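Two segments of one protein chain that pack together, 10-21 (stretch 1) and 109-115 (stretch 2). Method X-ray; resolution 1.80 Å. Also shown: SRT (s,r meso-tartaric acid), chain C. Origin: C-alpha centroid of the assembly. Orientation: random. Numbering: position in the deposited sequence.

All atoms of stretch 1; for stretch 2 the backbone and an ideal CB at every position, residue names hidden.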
# COMPACT_ATOMS: atom_id res chain seq x y z
N GLY A 10 5.21 -9.00 16.75
CA GLY A 10 4.00 -9.84 16.87
C GLY A 10 3.54 -9.99 18.34
O GLY A 10 2.48 -10.59 18.62
N SER A 11 4.29 -9.45 19.29
CA SER A 11 3.98 -9.64 20.75
C SER A 11 3.28 -8.43 21.41
O SER A 11 3.02 -8.46 22.62
CB SER A 11 5.25 -9.94 21.60
OG SER A 11 6.15 -8.84 21.62
N GLY A 12 3.01 -7.34 20.67
CA GLY A 12 2.31 -6.17 21.29
C GLY A 12 3.23 -5.36 22.22
O GLY A 12 2.76 -4.63 23.08
N LYS A 13 4.55 -5.51 22.01
CA LYS A 13 5.58 -4.96 22.90
C LYS A 13 5.48 -3.38 23.04
O LYS A 13 5.72 -2.84 24.14
CB LYS A 13 6.97 -5.33 22.34
CG LYS A 13 8.04 -4.85 23.24
CD LYS A 13 9.39 -5.35 22.92
CE LYS A 13 9.70 -5.20 21.44
NZ LYS A 13 10.37 -3.94 21.14
N GLY A 14 5.23 -2.66 21.93
CA GLY A 14 5.15 -1.17 21.95
C GLY A 14 3.96 -0.71 22.78
O GLY A 14 4.05 0.22 23.61
N THR A 15 2.84 -1.36 22.58
CA THR A 15 1.65 -1.08 23.33
C THR A 15 1.85 -1.21 24.82
O THR A 15 1.44 -0.33 25.59
CB THR A 15 0.50 -1.98 22.89
OG1 THR A 15 0.31 -1.80 21.49
CG2 THR A 15 -0.81 -1.56 23.60
N GLN A 16 2.46 -2.32 25.24
CA GLN A 16 2.73 -2.58 26.67
C GLN A 16 3.74 -1.63 27.24
O GLN A 16 3.55 -1.12 28.35
CB GLN A 16 3.18 -4.04 26.96
CG GLN A 16 2.13 -5.10 26.63
CD GLN A 16 0.78 -4.82 27.35
OE1 GLN A 16 -0.26 -4.94 26.72
NE2 GLN A 16 0.82 -4.41 28.64
N GLY A 17 4.81 -1.36 26.49
CA GLY A 17 5.81 -0.39 26.92
C GLY A 17 5.23 1.00 27.10
O GLY A 17 5.51 1.69 28.10
N ASN A 18 4.43 1.43 26.14
CA ASN A 18 3.72 2.72 26.27
C ASN A 18 2.90 2.80 27.55
O ASN A 18 2.92 3.81 28.21
CB ASN A 18 2.82 2.97 25.06
CG ASN A 18 2.21 4.36 25.06
OD1 ASN A 18 1.01 4.49 25.19
ND2 ASN A 18 3.04 5.38 24.96
N LEU A 19 2.18 1.74 27.89
CA LEU A 19 1.38 1.73 29.11
C LEU A 19 2.26 1.90 30.36
O LEU A 19 1.94 2.68 31.25
CB LEU A 19 0.50 0.47 29.18
CG LEU A 19 -0.68 0.48 28.17
CD1 LEU A 19 -1.20 -0.97 28.10
CD2 LEU A 19 -1.87 1.46 28.48
N VAL A 20 3.43 1.26 30.35
CA VAL A 20 4.31 1.28 31.53
C VAL A 20 4.91 2.67 31.65
O VAL A 20 4.91 3.26 32.71
CB VAL A 20 5.45 0.25 31.39
CG1 VAL A 20 6.56 0.47 32.47
CG2 VAL A 20 4.91 -1.19 31.45
N LYS A 21 5.35 3.23 30.52
CA LYS A 21 6.01 4.52 30.53
C LYS A 21 5.08 5.67 30.97
O LYS A 21 5.52 6.59 31.66
CB LYS A 21 6.75 4.77 29.20
CG LYS A 21 6.00 5.44 28.13
CD LYS A 21 6.14 6.90 28.24
CE LYS A 21 5.98 7.60 26.97
NZ LYS A 21 4.57 7.74 26.63
N UNK A 109 13.27 -6.11 34.49
CA UNK A 109 13.44 -6.47 33.08
C UNK A 109 12.16 -7.18 32.74
O UNK A 109 11.74 -8.13 33.45
CB UNK A 109 14.68 -7.33 32.82
N UNK A 110 11.53 -6.73 31.67
CA UNK A 110 10.25 -7.36 31.24
C UNK A 110 10.47 -8.19 29.96
O UNK A 110 11.04 -7.69 28.98
CB UNK A 110 9.18 -6.30 31.00
N UNK A 111 9.96 -9.41 29.92
CA UNK A 111 10.04 -10.19 28.69
C UNK A 111 8.63 -10.61 28.34
O UNK A 111 7.95 -11.23 29.17
CB UNK A 111 10.96 -11.40 28.84
N UNK A 112 8.20 -10.30 27.11
CA UNK A 112 6.92 -10.80 26.63
C UNK A 112 7.18 -12.12 25.86
O UNK A 112 7.96 -12.13 24.90
CB UNK A 112 6.22 -9.76 25.75
N UNK A 113 6.51 -13.20 26.27
CA UNK A 113 6.81 -14.59 25.82
C UNK A 113 5.73 -14.91 24.84
O UNK A 113 4.53 -14.74 25.18
CB UNK A 113 6.85 -15.61 26.96
N UNK A 114 6.12 -15.44 23.68
CA UNK A 114 5.15 -15.92 22.70
C UNK A 114 5.90 -16.98 21.83
O UNK A 114 7.04 -16.73 21.45
CB UNK A 114 4.59 -14.77 21.86
N UNK A 115 5.27 -18.14 21.53
CA UNK A 115 5.97 -18.97 20.57
C UNK A 115 6.15 -18.29 19.21
O UNK A 115 5.28 -17.55 18.75
CB UNK A 115 5.22 -20.29 20.39
O1 SRT C . 2.93 -6.79 17.50
O11 SRT C . 2.85 -4.73 18.43
C1 SRT C . 3.41 -5.67 17.81
C2 SRT C . 4.87 -5.71 17.60
O2 SRT C . 5.37 -6.05 16.32
C3 SRT C . 5.74 -5.15 18.66
O3 SRT C . 5.75 -6.47 19.28
C4 SRT C . 7.10 -4.84 18.19
O4 SRT C . 7.29 -3.70 17.74
O41 SRT C . 7.96 -5.72 18.28

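Stretch 1 is a loop that leads into a helix beginning at Lys-13. The amides of the loop and of the helix start face the bound meso-tartaric acid: Gly-10 N donates to SRT O2 at 3.0 Å and Lys-13 N to SRT O3 at 3.1 Å. Residues 109-113 are the last part of a strand running roughly antiparallel to the helix, at a closest axis distance of 10.4 Å.

Position 109 has strand angles, and its CB has nothing of stretch 1 within 5.5 Å. Strand geometry suits a beta-branched residue. The residue is Val-109, and it makes no contact with stretch 1.

Position 110 points its CB toward the helix, but again no atom lies within 5.5 Å. The nearby offering is the apolar side chain of Val-20. A long aliphatic residue such as isoleucine, leucine or methionine could cross the space. It is Ile-110, with chi1 m and chi2 t. Its CD1 comes to 4.4 Å from Val-20 CG2, a loose apolar contact.

Position 111 is out of reach of stretch 1, so many residues would fit. It is Glu-111, whose OE1 is hydrogen-bonded elsewhere in the structure.

Position 112 is the centre of the contact. Its CA lies 6.7 Å from Ser-11 CA, and its CB points toward stretch 1, with the ideal CB 4.2 Å from Ser-11 OG. Around it are Ser-11, the start of the helix and the aliphatic part of Gln-16. A medium-sized aliphatic residue would suit, and a polar one could be considered beside the serine hydroxyl. The residue is Ile-112, again m and t. Its CG2 packs 3.7 Å from Ser-11 CB. Its CD1 reaches the helix start, 3.6 Å from Lys-13 CA and 4.3 Å from Gln-16 CG. More of its surface is covered by the other stretch than of any other residue in stretch 2.

Position 113 points its CB away from stretch 1, which leaves the choice open; polar or apolar residues would both fit. It is Leu-113, which makes no contact with stretch 1.

Position 114 turns back toward the loop, with its ideal CB 4.9 Å from Ser-11 CB. The backbone of Gly-10 and Ser-11 offers a surface here, including Gly-10 O. Leucine or methionine could use it; a donor might seek Gly-10 O. The residue is Leu-114. Its CD2 lies 3.4 Å from Gly-10 O and 3.8 Å from Ser-11 CA, a van der Waals fit.

Position 115 is out of reach, with a phi of -62° that proline accepts, among many others. It is Pro-115, at the N-cap position of the next helix.

Stretch 2 (109-115) VIEILLP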
# COMPACT_ATOMS: atom_id res chain seq x y z
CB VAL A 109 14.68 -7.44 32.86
CG1 VAL A 109 14.69 -8.07 31.42
CG2 VAL A 109 15.94 -6.71 33.14
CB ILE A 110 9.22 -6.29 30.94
CG1 ILE A 110 8.84 -5.55 32.25
CG2 ILE A 110 7.90 -6.88 30.28
CD1 ILE A 110 8.00 -4.25 32.01
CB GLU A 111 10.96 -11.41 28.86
CG GLU A 111 11.02 -12.28 27.60
CD GLU A 111 11.47 -13.76 27.85
OE1 GLU A 111 11.96 -14.14 28.95
OE2 GLU A 111 11.30 -14.54 26.90
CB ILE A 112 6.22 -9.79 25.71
CG1 ILE A 112 6.10 -8.45 26.47
CG2 ILE A 112 4.81 -10.40 25.29
CD1 ILE A 112 5.66 -7.32 25.58
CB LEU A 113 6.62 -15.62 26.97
CG LEU A 113 7.89 -15.80 27.79
CD1 LEU A 113 8.16 -14.55 28.70
CD2 LEU A 113 7.77 -17.06 28.61
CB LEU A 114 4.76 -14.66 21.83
CG LEU A 114 3.48 -14.62 21.04
CD1 LEU A 114 2.40 -14.55 22.13
CD2 LEU A 114 3.41 -13.41 20.26
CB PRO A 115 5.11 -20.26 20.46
CG PRO A 115 4.16 -20.23 21.64
CD PRO A 115 4.03 -18.78 22.03
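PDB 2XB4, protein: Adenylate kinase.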